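Putative NAD(P)H nitroreductase MhqN (Bacillus subtilis, PDB 3BEM) binds FMN as a homodimer and is a putative NAD(P)H nitroreductase that may contribute to the breakdown of aromatic compounds. Local coordinates at residues A53-H58 and A103-G108; G94-Y99 and I182-E187; N146-A151 and V188-T193. The protein carries 3 engineered substitutions. One frame throughout, in Å; residues are numbered along the deposited sequence. Where two conformers were deposited one is given.

Interaction 1 (A53-H58 and A103-G108); sequences AFNLQH and ADIYEG. With FMN (flavin mononucleotide), chain E.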
loop_
_atom_site.group_PDB
_atom_site.type_symbol
_atom_site.label_atom_id
_atom_site.label_comp_id
_atom_site.label_asym_id
_atom_site.label_seq_id
_atom_site.Cartn_x
_atom_site.Cartn_y
_atom_site.Cartn_z
ATOM N N ALA B 53 10.545 4.019 -0.998
ATOM C CA ALA B 53 11.249 5.263 -0.662
ATOM C C ALA B 53 12.741 5.044 -0.870
ATOM O O ALA B 53 13.284 4.088 -0.374
ATOM C CB ALA B 53 10.992 5.625 0.774
ATOM N N PHE B 54 13.367 5.928 -1.658
ATOM C CA PHE B 54 14.807 5.885 -1.931
ATOM C C PHE B 54 15.263 4.585 -2.578
ATOM O O PHE B 54 16.453 4.247 -2.537
ATOM C CB PHE B 54 15.616 6.134 -0.623
ATOM C CG PHE B 54 15.269 7.428 0.085
ATOM C CD1 PHE B 54 15.894 8.606 -0.259
ATOM C CD2 PHE B 54 14.312 7.446 1.084
ATOM C CE1 PHE B 54 15.560 9.772 0.392
ATOM C CE2 PHE B 54 13.962 8.617 1.731
ATOM C CZ PHE B 54 14.591 9.776 1.379
ATOM N N ASN B 55 14.320 3.827 -3.161
ATOM C CA ASN B 55 14.588 2.501 -3.718
ATOM C C ASN B 55 15.224 1.555 -2.706
ATOM O O ASN B 55 16.020 0.715 -3.072
ATOM C CB ASN B 55 15.448 2.627 -4.945
ATOM C CG ASN B 55 15.529 1.358 -5.754
ATOM O OD1 ASN B 55 14.553 0.611 -5.861
ATOM N ND2 ASN B 55 16.737 1.093 -6.342
ATOM N N LEU B 56 14.920 1.755 -1.416
ATOM C CA LEU B 56 15.487 0.916 -0.367
ATOM C C LEU B 56 14.864 -0.482 -0.284
ATOM O O LEU B 56 15.442 -1.367 0.346
ATOM C CB LEU B 56 15.415 1.615 0.984
ATOM C CG LEU B 56 16.355 2.804 1.138
ATOM C CD1 LEU B 56 15.992 3.475 2.409
ATOM C CD2 LEU B 56 17.821 2.331 1.157
ATOM N N GLN B 57 13.691 -0.688 -0.930
ATOM C CA GLN B 57 13.138 -2.045 -1.044
ATOM C C GLN B 57 13.029 -2.710 0.380
ATOM O O GLN B 57 13.583 -3.783 0.670
ATOM C CB GLN B 57 13.965 -2.825 -2.027
ATOM C CG GLN B 57 13.929 -2.235 -3.410
ATOM C CD GLN B 57 15.045 -2.769 -4.296
ATOM O OE1 GLN B 57 14.976 -3.908 -4.707
ATOM N NE2 GLN B 57 16.103 -1.952 -4.548
ATOM N N HIS B 58 12.252 -2.037 1.221
ATOM C CA HIS B 58 12.063 -2.319 2.632
ATOM C C HIS B 58 11.433 -3.679 2.929
ATOM O O HIS B 58 11.578 -4.187 4.036
ATOM C CB HIS B 58 11.176 -1.259 3.293
ATOM C CG HIS B 58 11.602 0.148 3.038
ATOM N ND1 HIS B 58 11.561 0.714 1.777
ATOM C CD2 HIS B 58 12.031 1.119 3.875
ATOM C CE1 HIS B 58 11.947 1.974 1.855
ATOM N NE2 HIS B 58 12.256 2.247 3.119
ATOM N N ALA B 103 24.129 1.882 0.794
ATOM C CA ALA B 103 25.467 1.748 0.189
ATOM C C ALA B 103 25.496 0.583 -0.793
ATOM O O ALA B 103 26.042 0.719 -1.879
ATOM C CB ALA B 103 26.507 1.578 1.249
ATOM N N ASP B 104 24.932 -0.569 -0.425
ATOM C CA ASP B 104 24.886 -1.702 -1.340
ATOM C C ASP B 104 23.946 -1.501 -2.502
ATOM O O ASP B 104 24.282 -1.832 -3.636
ATOM C CB ASP B 104 24.480 -2.981 -0.600
ATOM C CG ASP B 104 25.548 -3.462 0.389
ATOM O OD1 ASP B 104 26.768 -3.445 0.057
ATOM O OD2 ASP B 104 25.153 -3.855 1.515
ATOM N N ILE B 105 22.749 -0.972 -2.237
ATOM C CA ILE B 105 21.769 -0.784 -3.308
ATOM C C ILE B 105 22.256 0.179 -4.401
ATOM O O ILE B 105 22.046 -0.090 -5.598
ATOM C CB ILE B 105 20.414 -0.357 -2.728
ATOM C CG1 ILE B 105 19.859 -1.515 -1.889
ATOM C CG2 ILE B 105 19.449 0.102 -3.882
ATOM C CD1 ILE B 105 18.538 -1.218 -1.167
ATOM N N TYR B 106 22.964 1.233 -4.009
ATOM C CA TYR B 106 23.361 2.300 -4.916
ATOM C C TYR B 106 24.723 2.020 -5.593
ATOM O O TYR B 106 25.124 2.725 -6.490
ATOM C CB TYR B 106 23.442 3.653 -4.223
ATOM C CG TYR B 106 22.175 4.110 -3.545
ATOM C CD1 TYR B 106 20.929 3.577 -3.911
ATOM C CD2 TYR B 106 22.202 5.091 -2.582
ATOM C CE1 TYR B 106 19.758 3.977 -3.257
ATOM C CE2 TYR B 106 21.083 5.483 -1.948
ATOM C CZ TYR B 106 19.846 4.933 -2.291
ATOM O OH TYR B 106 18.708 5.381 -1.625
ATOM N N GLU B 107 25.388 0.965 -5.180
ATOM C CA GLU B 107 26.770 0.714 -5.617
ATOM C C GLU B 107 26.893 0.504 -7.122
ATOM O O GLU B 107 27.855 0.952 -7.734
ATOM C CB GLU B 107 27.334 -0.469 -4.865
ATOM C CG GLU B 107 28.836 -0.453 -4.857
ATOM C CD GLU B 107 29.457 -1.319 -3.774
ATOM O OE1 GLU B 107 28.730 -2.073 -3.100
ATOM O OE2 GLU B 107 30.702 -1.233 -3.611
ATOM N N GLY B 108 25.920 -0.154 -7.750
ATOM C CA GLY B 108 26.005 -0.360 -9.209
ATOM C C GLY B 108 26.058 0.935 -10.019
ATOM O O GLY B 108 26.634 0.977 -11.105
HETATM N N1 FMN E . 10.642 10.392 -5.128
HETATM C C2 FMN E . 11.018 11.719 -5.071
HETATM O O2 FMN E . 11.483 12.260 -6.084
HETATM N N3 FMN E . 10.891 12.438 -3.891
HETATM C C4 FMN E . 10.395 11.852 -2.733
HETATM O O4 FMN E . 10.133 12.609 -1.775
HETATM C C4A FMN E . 10.022 10.480 -2.798
HETATM N N5 FMN E . 9.527 9.820 -1.675
HETATM C C5A FMN E . 9.079 8.507 -1.792
HETATM C C6 FMN E . 8.498 7.860 -0.688
HETATM C C7 FMN E . 8.066 6.512 -0.738
HETATM C C7M FMN E . 6.944 6.078 0.187
HETATM C C8 FMN E . 8.197 5.832 -1.943
HETATM C C8M FMN E . 7.234 4.728 -2.244
HETATM C C9 FMN E . 8.774 6.469 -3.053
HETATM C C9A FMN E . 9.225 7.801 -3.014
HETATM N N10 FMN E . 9.776 8.432 -4.124
HETATM C C10 FMN E . 10.136 9.770 -4.016
HETATM C "C1'" FMN E . 10.108 7.642 -5.385
HETATM C "C2'" FMN E . 11.183 6.535 -5.176
HETATM O "O2'" FMN E . 12.498 7.080 -5.185
HETATM C "C3'" FMN E . 11.030 5.484 -6.297
HETATM O "O3'" FMN E . 9.767 4.820 -6.084
HETATM C "C4'" FMN E . 12.218 4.505 -6.443
HETATM O "O4'" FMN E . 13.445 5.172 -6.713
HETATM C "C5'" FMN E . 12.078 3.511 -7.616
HETATM O "O5'" FMN E . 11.710 4.100 -8.873
HETATM P P FMN E . 10.537 3.364 -9.694
HETATM O O1P FMN E . 10.237 4.077 -10.921
HETATM O O2P FMN E . 11.009 2.070 -10.128
HETATM O O3P FMN E . 9.413 3.401 -8.749
#
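Y106 and I105, consecutive on helix 102-111, meet the loop 53-58 in different ways. The Y106 ring lies with its edge toward the loop backbone, in plane with F54 O. Y106 OH donates to F54 O at 2.7 Å, on a lone pair in the carbonyl plane. Y106 OH passes F54 CB at 3.3 Å and bonds T127 on helix 117-134.

I105 points at the loop and buries the most surface here. Its CG1 is anti to the carbonyl carbon (chi1 -66°). I105 CD1 packs against L56 O at 3.4 Å; that oxygen bonds K209 NZ of the second subunit. I105 CG2 lies 3.8 Å from N55 ND2, where the two side chains cross obliquely. The Q57 chain runs extended (chi2 164°), and its NE2 donates to N55 O at 3.0 Å, from above that carbonyl plane.

A53 CB packs on FMN C7 at 3.4 Å. The helix grips the FMN-binding loop with one hydrogen bond and an aliphatic branch. The bond is likely to hold the F54 carbonyl in place. N55 ND2 bonds Y207 O and Q57 OE1 bonds K209 N, both of the second subunit, while Q57 NE2 mainly ties the loop to itself.

Interaction 2 (G94-Y99 and I182-E187); sequences GDKQAY and IDDQFE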
loop_
_atom_site.group_PDB
_atom_site.type_symbol
_atom_site.label_atom_id
_atom_site.label_comp_id
_atom_site.label_asym_id
_atom_site.label_seq_id
_atom_site.Cartn_x
_atom_site.Cartn_y
_atom_site.Cartn_z
ATOM N N GLY B 94 8.465 -5.422 7.070
ATOM C CA GLY B 94 9.151 -4.213 6.714
ATOM C C GLY B 94 10.416 -4.044 7.532
ATOM O O GLY B 94 10.390 -4.074 8.760
ATOM N N ASP B 95 11.540 -3.879 6.855
ATOM C CA ASP B 95 12.816 -3.657 7.552
ATOM C C ASP B 95 12.912 -2.248 8.132
ATOM O O ASP B 95 13.026 -1.273 7.401
ATOM C CB ASP B 95 13.923 -3.887 6.567
ATOM C CG ASP B 95 15.281 -3.944 7.176
ATOM O OD1 ASP B 95 15.439 -3.785 8.394
ATOM O OD2 ASP B 95 16.228 -4.207 6.382
ATOM N N LYS B 96 12.922 -2.163 9.470
ATOM C CA LYS B 96 13.103 -0.907 10.179
ATOM C C LYS B 96 14.517 -0.336 10.023
ATOM O O LYS B 96 14.743 0.851 10.272
ATOM C CB LYS B 96 12.762 -1.098 11.656
ATOM C CG LYS B 96 11.290 -1.358 11.911
ATOM C CD LYS B 96 10.961 -1.614 13.383
ATOM C CE LYS B 96 11.491 -2.901 13.899
ATOM N NZ LYS B 96 11.011 -3.181 15.305
ATOM N N GLN B 97 15.452 -1.148 9.576
ATOM C CA GLN B 97 16.844 -0.702 9.288
ATOM C C GLN B 97 17.165 -0.728 7.786
ATOM O O GLN B 97 18.326 -0.869 7.385
ATOM C CB GLN B 97 17.845 -1.588 10.065
ATOM C CG GLN B 97 17.617 -1.574 11.553
ATOM C CD GLN B 97 17.659 -0.160 12.141
ATOM O OE1 GLN B 97 16.786 0.229 12.907
ATOM N NE2 GLN B 97 18.664 0.611 11.759
ATOM N N ALA B 98 16.114 -0.596 6.947
ATOM C CA ALA B 98 16.280 -0.662 5.466
ATOM C C ALA B 98 17.357 0.296 4.967
ATOM O O ALA B 98 18.092 -0.007 4.043
ATOM C CB ALA B 98 14.947 -0.351 4.745
ATOM N N TYR B 99 17.464 1.453 5.597
ATOM C CA TYR B 99 18.347 2.470 5.105
ATOM C C TYR B 99 19.810 2.057 5.143
ATOM O O TYR B 99 20.624 2.593 4.401
ATOM C CB TYR B 99 18.148 3.741 5.908
ATOM C CG TYR B 99 18.596 3.634 7.342
ATOM C CD1 TYR B 99 17.743 3.120 8.321
ATOM C CD2 TYR B 99 19.874 4.012 7.727
ATOM C CE1 TYR B 99 18.150 3.015 9.628
ATOM C CE2 TYR B 99 20.285 3.891 9.043
ATOM C CZ TYR B 99 19.399 3.404 9.981
ATOM O OH TYR B 99 19.815 3.278 11.277
ATOM N N ILE B 182 11.486 -14.576 13.332
ATOM C CA ILE B 182 11.704 -13.358 12.590
ATOM C C ILE B 182 12.528 -12.393 13.426
ATOM O O ILE B 182 12.200 -12.146 14.573
ATOM C CB ILE B 182 10.333 -12.726 12.165
ATOM C CG1 ILE B 182 9.630 -13.637 11.111
ATOM C CG2 ILE B 182 10.528 -11.295 11.625
ATOM C CD1 ILE B 182 8.164 -13.380 10.977
ATOM N N ASP B 183 13.606 -11.829 12.846
ATOM C CA ASP B 183 14.513 -10.929 13.579
ATOM C C ASP B 183 13.819 -9.648 14.035
ATOM O O ASP B 183 12.831 -9.217 13.413
ATOM C CB ASP B 183 15.695 -10.527 12.679
ATOM C CG ASP B 183 16.783 -11.582 12.597
ATOM O OD1 ASP B 183 17.307 -12.015 13.660
ATOM O OD2 ASP B 183 17.155 -11.933 11.447
ATOM N N ASP B 184 14.376 -9.002 15.069
ATOM C CA ASP B 184 13.799 -7.797 15.665
ATOM C C ASP B 184 13.700 -6.612 14.729
ATOM O O ASP B 184 12.821 -5.756 14.916
ATOM C CB ASP B 184 14.575 -7.321 16.909
ATOM C CG ASP B 184 14.061 -5.940 17.451
ATOM O OD1 ASP B 184 12.897 -5.852 17.937
ATOM O OD2 ASP B 184 14.825 -4.931 17.379
ATOM N N GLN B 185 14.591 -6.543 13.752
ATOM C CA GLN B 185 14.613 -5.385 12.885
ATOM C C GLN B 185 13.413 -5.337 11.927
ATOM O O GLN B 185 13.206 -4.338 11.311
ATOM C CB GLN B 185 15.893 -5.302 12.067
ATOM C CG GLN B 185 16.003 -6.300 10.987
ATOM C CD GLN B 185 17.386 -6.313 10.399
ATOM O OE1 GLN B 185 18.238 -7.069 10.857
ATOM N NE2 GLN B 185 17.628 -5.466 9.391
ATOM N N PHE B 186 12.668 -6.423 11.813
ATOM C CA PHE B 186 11.517 -6.488 10.930
ATOM C C PHE B 186 10.239 -6.256 11.679
ATOM O O PHE B 186 10.000 -6.903 12.693
ATOM C CB PHE B 186 11.466 -7.834 10.230
ATOM C CG PHE B 186 12.631 -8.068 9.336
ATOM C CD1 PHE B 186 12.702 -7.472 8.100
ATOM C CD2 PHE B 186 13.662 -8.874 9.755
ATOM C CE1 PHE B 186 13.829 -7.658 7.284
ATOM C CE2 PHE B 186 14.774 -9.084 8.962
ATOM C CZ PHE B 186 14.863 -8.484 7.730
ATOM N N GLU B 187 9.449 -5.313 11.190
ATOM C CA GLU B 187 8.075 -5.173 11.584
ATOM C C GLU B 187 7.199 -6.166 10.831
ATOM O O GLU B 187 7.357 -6.290 9.617
ATOM C CB GLU B 187 7.659 -3.738 11.314
ATOM C CG GLU B 187 6.267 -3.379 11.682
ATOM C CD GLU B 187 6.058 -3.124 13.145
ATOM O OE1 GLU B 187 7.055 -2.879 13.890
ATOM O OE2 GLU B 187 4.859 -3.229 13.545
HETATM O O HOH W 1 8.483 -3.679 15.792
#
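D95 ends strand 88-95, where it pairs antiparallel with strand 186-195. G94 and E187 form the hydrogen-bonded pair, with G94 N to E187 O and E187 N to G94 O both at 2.9 Å. D95 and F186 form the next, non-hydrogen-bonded pair, and their side chains share one face of the sheet.

D95 CB lies 3.8 Å from F186 CE1. Its CG, anti to the backbone N (chi1 -169°), stays near the same ring atom. OD1 then takes two N-H groups, both from above the carboxylate plane. Q185 NE2 lies 2.9 Å from D95 OD1, its N-H almost straight (177°). The Q97 backbone N also lies 2.9 Å from D95 OD1, which makes an Asx turn. The carboxylate and the Q185 amide are turned 52° apart. An alanine here would lose both bonds and would probably loosen the turn after the strand and the hold on Q185.

Q185 CG lies over one face of the F186 ring, offset toward its rim. K96 extends the pairing, its N donating to Q185 O nearly along the C=O axis. Its NZ makes a weak bond to D184 O, and a water joins NZ to E187 OE1.

Two type I turns lie side by side at this end: D95 to A98 leads out of strand 88-95, and D183 to F186 leads into strand 186-195. E187 also forms a salt bridge with R140 of helix 136-161, which packs on K96 through A143. On the other side of strand 88-95 the D95 backbone bonds H58, just ahead of strand 59-64.

Interaction 3 (N146-A151 and V188-T193); sequences NASLSA and VVMMIT. With FMN (flavin mononucleotide), chain E.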
loop_
_atom_site.group_PDB
_atom_site.type_symbol
_atom_site.label_atom_id
_atom_site.label_comp_id
_atom_site.label_asym_id
_atom_site.label_seq_id
_atom_site.Cartn_x
_atom_site.Cartn_y
_atom_site.Cartn_z
ATOM N N ASN B 146 6.106 1.358 3.284
ATOM C CA ASN B 146 6.659 0.749 2.094
ATOM C C ASN B 146 6.176 -0.709 1.949
ATOM O O ASN B 146 5.856 -1.172 0.828
ATOM C CB ASN B 146 8.150 0.873 2.063
ATOM C CG ASN B 146 8.595 2.280 1.789
ATOM O OD1 ASN B 146 8.524 2.744 0.653
ATOM N ND2 ASN B 146 8.976 3.007 2.863
ATOM N N ALA B 147 6.094 -1.469 3.067
ATOM C CA ALA B 147 5.611 -2.850 2.999
ATOM C C ALA B 147 4.134 -2.878 2.568
ATOM O O ALA B 147 3.670 -3.801 1.915
ATOM C CB ALA B 147 5.778 -3.630 4.314
ATOM N N SER B 148 3.362 -1.862 2.934
ATOM C CA SER B 148 1.939 -1.847 2.587
ATOM C C SER B 148 1.704 -1.528 1.108
ATOM O O SER B 148 0.823 -2.102 0.484
ATOM C CB SER B 148 1.167 -0.875 3.539
ATOM O OG SER B 148 1.196 -1.319 4.893
ATOM N N LEU B 149 2.485 -0.602 0.546
ATOM C CA LEU B 149 2.509 -0.389 -0.903
ATOM C C LEU B 149 2.789 -1.750 -1.600
ATOM O O LEU B 149 2.139 -2.100 -2.577
ATOM C CB LEU B 149 3.593 0.588 -1.276
ATOM C CG LEU B 149 3.363 2.061 -0.897
ATOM C CD1 LEU B 149 4.691 2.803 -1.117
ATOM C CD2 LEU B 149 2.250 2.750 -1.707
ATOM N N SER B 150 3.814 -2.454 -1.125
ATOM C CA SER B 150 4.230 -3.728 -1.702
ATOM C C SER B 150 3.084 -4.737 -1.605
ATOM O O SER B 150 2.776 -5.448 -2.569
ATOM C CB SER B 150 5.464 -4.238 -0.934
ATOM O OG SER B 150 5.968 -5.398 -1.536
ATOM N N ALA B 151 2.434 -4.777 -0.443
ATOM C CA ALA B 151 1.356 -5.737 -0.208
ATOM C C ALA B 151 0.202 -5.523 -1.176
ATOM O O ALA B 151 -0.433 -6.473 -1.622
ATOM C CB ALA B 151 0.898 -5.622 1.237
ATOM N N VAL B 188 6.304 -6.881 11.528
ATOM C CA VAL B 188 5.328 -7.723 10.867
ATOM C C VAL B 188 4.136 -6.822 10.473
ATOM O O VAL B 188 3.278 -6.484 11.294
ATOM C CB VAL B 188 4.862 -8.928 11.692
ATOM C CG1 VAL B 188 3.974 -9.831 10.836
ATOM C CG2 VAL B 188 6.031 -9.740 12.228
ATOM N N VAL B 189 4.159 -6.350 9.237
ATOM C CA VAL B 189 3.254 -5.296 8.779
ATOM C C VAL B 189 1.841 -5.827 8.479
ATOM O O VAL B 189 0.870 -5.188 8.805
ATOM C CB VAL B 189 3.852 -4.558 7.593
ATOM C CG1 VAL B 189 2.830 -3.533 6.938
ATOM C CG2 VAL B 189 5.258 -3.926 7.989
HETATM N N MSE B 190 1.761 -7.009 7.902
HETATM C CA MSE B 190 0.489 -7.668 7.654
HETATM C C MSE B 190 0.698 -9.113 7.337
HETATM O O MSE B 190 1.813 -9.545 7.104
HETATM C CB MSE B 190 -0.347 -6.970 6.554
HETATM C CG MSE B 190 -0.047 -7.054 5.186
HETATM SE SE MSE B 190 -1.537 -6.003 4.230
HETATM C CE MSE B 190 -0.548 -4.400 4.508
HETATM N N MSE B 191 -0.405 -9.830 7.396
HETATM C CA MSE B 191 -0.482 -11.209 6.968
HETATM C C MSE B 191 -1.392 -11.230 5.727
HETATM O O MSE B 191 -2.351 -10.482 5.640
HETATM C CB MSE B 191 -1.036 -12.039 8.122
HETATM C CG MSE B 191 -1.226 -13.476 7.845
HETATM SE SE MSE B 191 -1.993 -14.316 9.497
HETATM C CE MSE B 191 -0.464 -13.942 10.582
ATOM N N ILE B 192 -1.078 -12.068 4.750
ATOM C CA ILE B 192 -1.945 -12.257 3.597
ATOM C C ILE B 192 -2.118 -13.727 3.376
ATOM O O ILE B 192 -1.118 -14.428 3.154
ATOM C CB ILE B 192 -1.368 -11.632 2.312
ATOM C CG1 ILE B 192 -1.087 -10.118 2.536
ATOM C CG2 ILE B 192 -2.334 -11.836 1.134
ATOM C CD1 ILE B 192 -0.305 -9.452 1.381
ATOM N N THR B 193 -3.361 -14.178 3.393
ATOM C CA THR B 193 -3.661 -15.536 2.947
ATOM C C THR B 193 -3.945 -15.516 1.471
ATOM O O THR B 193 -4.518 -14.555 0.942
ATOM C CB THR B 193 -4.816 -16.186 3.714
ATOM O OG1 THR B 193 -5.889 -15.271 3.889
ATOM C CG2 THR B 193 -4.353 -16.684 5.045
HETATM N N1 FMN E . 10.642 10.392 -5.128
HETATM C C2 FMN E . 11.018 11.719 -5.071
HETATM O O2 FMN E . 11.483 12.260 -6.084
HETATM N N3 FMN E . 10.891 12.438 -3.891
HETATM C C4 FMN E . 10.395 11.852 -2.733
HETATM O O4 FMN E . 10.133 12.609 -1.775
HETATM C C4A FMN E . 10.022 10.480 -2.798
HETATM N N5 FMN E . 9.527 9.820 -1.675
HETATM C C5A FMN E . 9.079 8.507 -1.792
HETATM C C6 FMN E . 8.498 7.860 -0.688
HETATM C C7 FMN E . 8.066 6.512 -0.738
HETATM C C7M FMN E . 6.944 6.078 0.187
HETATM C C8 FMN E . 8.197 5.832 -1.943
HETATM C C8M FMN E . 7.234 4.728 -2.244
HETATM C C9 FMN E . 8.774 6.469 -3.053
HETATM C C9A FMN E . 9.225 7.801 -3.014
HETATM N N10 FMN E . 9.776 8.432 -4.124
HETATM C C10 FMN E . 10.136 9.770 -4.016
HETATM C "C1'" FMN E . 10.108 7.642 -5.385
HETATM C "C2'" FMN E . 11.183 6.535 -5.176
HETATM O "O2'" FMN E . 12.498 7.080 -5.185
HETATM C "C3'" FMN E . 11.030 5.484 -6.297
HETATM O "O3'" FMN E . 9.767 4.820 -6.084
HETATM C "C4'" FMN E . 12.218 4.505 -6.443
HETATM O "O4'" FMN E . 13.445 5.172 -6.713
HETATM C "C5'" FMN E . 12.078 3.511 -7.616
HETATM O "O5'" FMN E . 11.710 4.100 -8.873
HETATM P P FMN E . 10.537 3.364 -9.694
HETATM O O1P FMN E . 10.237 4.077 -10.921
HETATM O O2P FMN E . 11.009 2.070 -10.128
HETATM O O3P FMN E . 9.413 3.401 -8.749
#
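M190, a selenomethionine, has CG in the crowded position between the backbone N and the carbonyl carbon (chi1 74°). Its chain runs straight through chi2 and bends at chi3 (85°), which brings CE back to helix 136-161. V189 has CG1 anti to the backbone N (chi1 172°), with CG2 beside it. V189 and M190 both face V92 of strand 88-95 and form a classic beta bulge. The bulge lets two consecutive side chains point at the same helix.

This is helix-on-sheet packing in the nitroreductase fold. The short helix and strand segments run roughly parallel, their axes 8.5 Å apart at the closest approach. Small residues, A147, S148 and A151, form the helix side. A147 CB meets V189 CG2 at 3.7 Å. S148 OG touches V189 CG1 at 3.4 Å and M190 CE at 3.6 Å. These are packing contacts, and the hydroxyl bonds I144 O one turn back in its own helix. A151 CB sits against M190 CE and also against I192 CD1, at 4.0 Å from the latter.

In the second subunit, R145 packs on S148 and M190, and L149 on A151. All six touching residues are buried, and the second subunit covers part of them. On the helix, L149 points away from the strand and toward the flavin, while N146 OD1 accepts from the backbone N of A53 in the flavin-binding loop. The L149 CD1 methyl ends 3.4 Å from the flavin methyl C8M of FMN.

In the fold
Interaction 3 lies in the core, its centre about 3 Å from the centre of the chain, and is purely packing. Interaction 1 is also buried, but its centre is about 18 Å from the centre of the chain, where helix and loop meet beside the flavin and the second subunit. Interaction 2 is partly buried and the most polar, with backbone pairing, an Asx turn and a water. Interactions 2 and 3 share strand 186-195: its start pairs with strand 88-95, and its continuation packs on helix 136-161. H58 O meets D95 N at 2.8 Å and joins interactions 1 and 2. Interactions 1 and 3 both touch the same FMN, and both reach the second subunit.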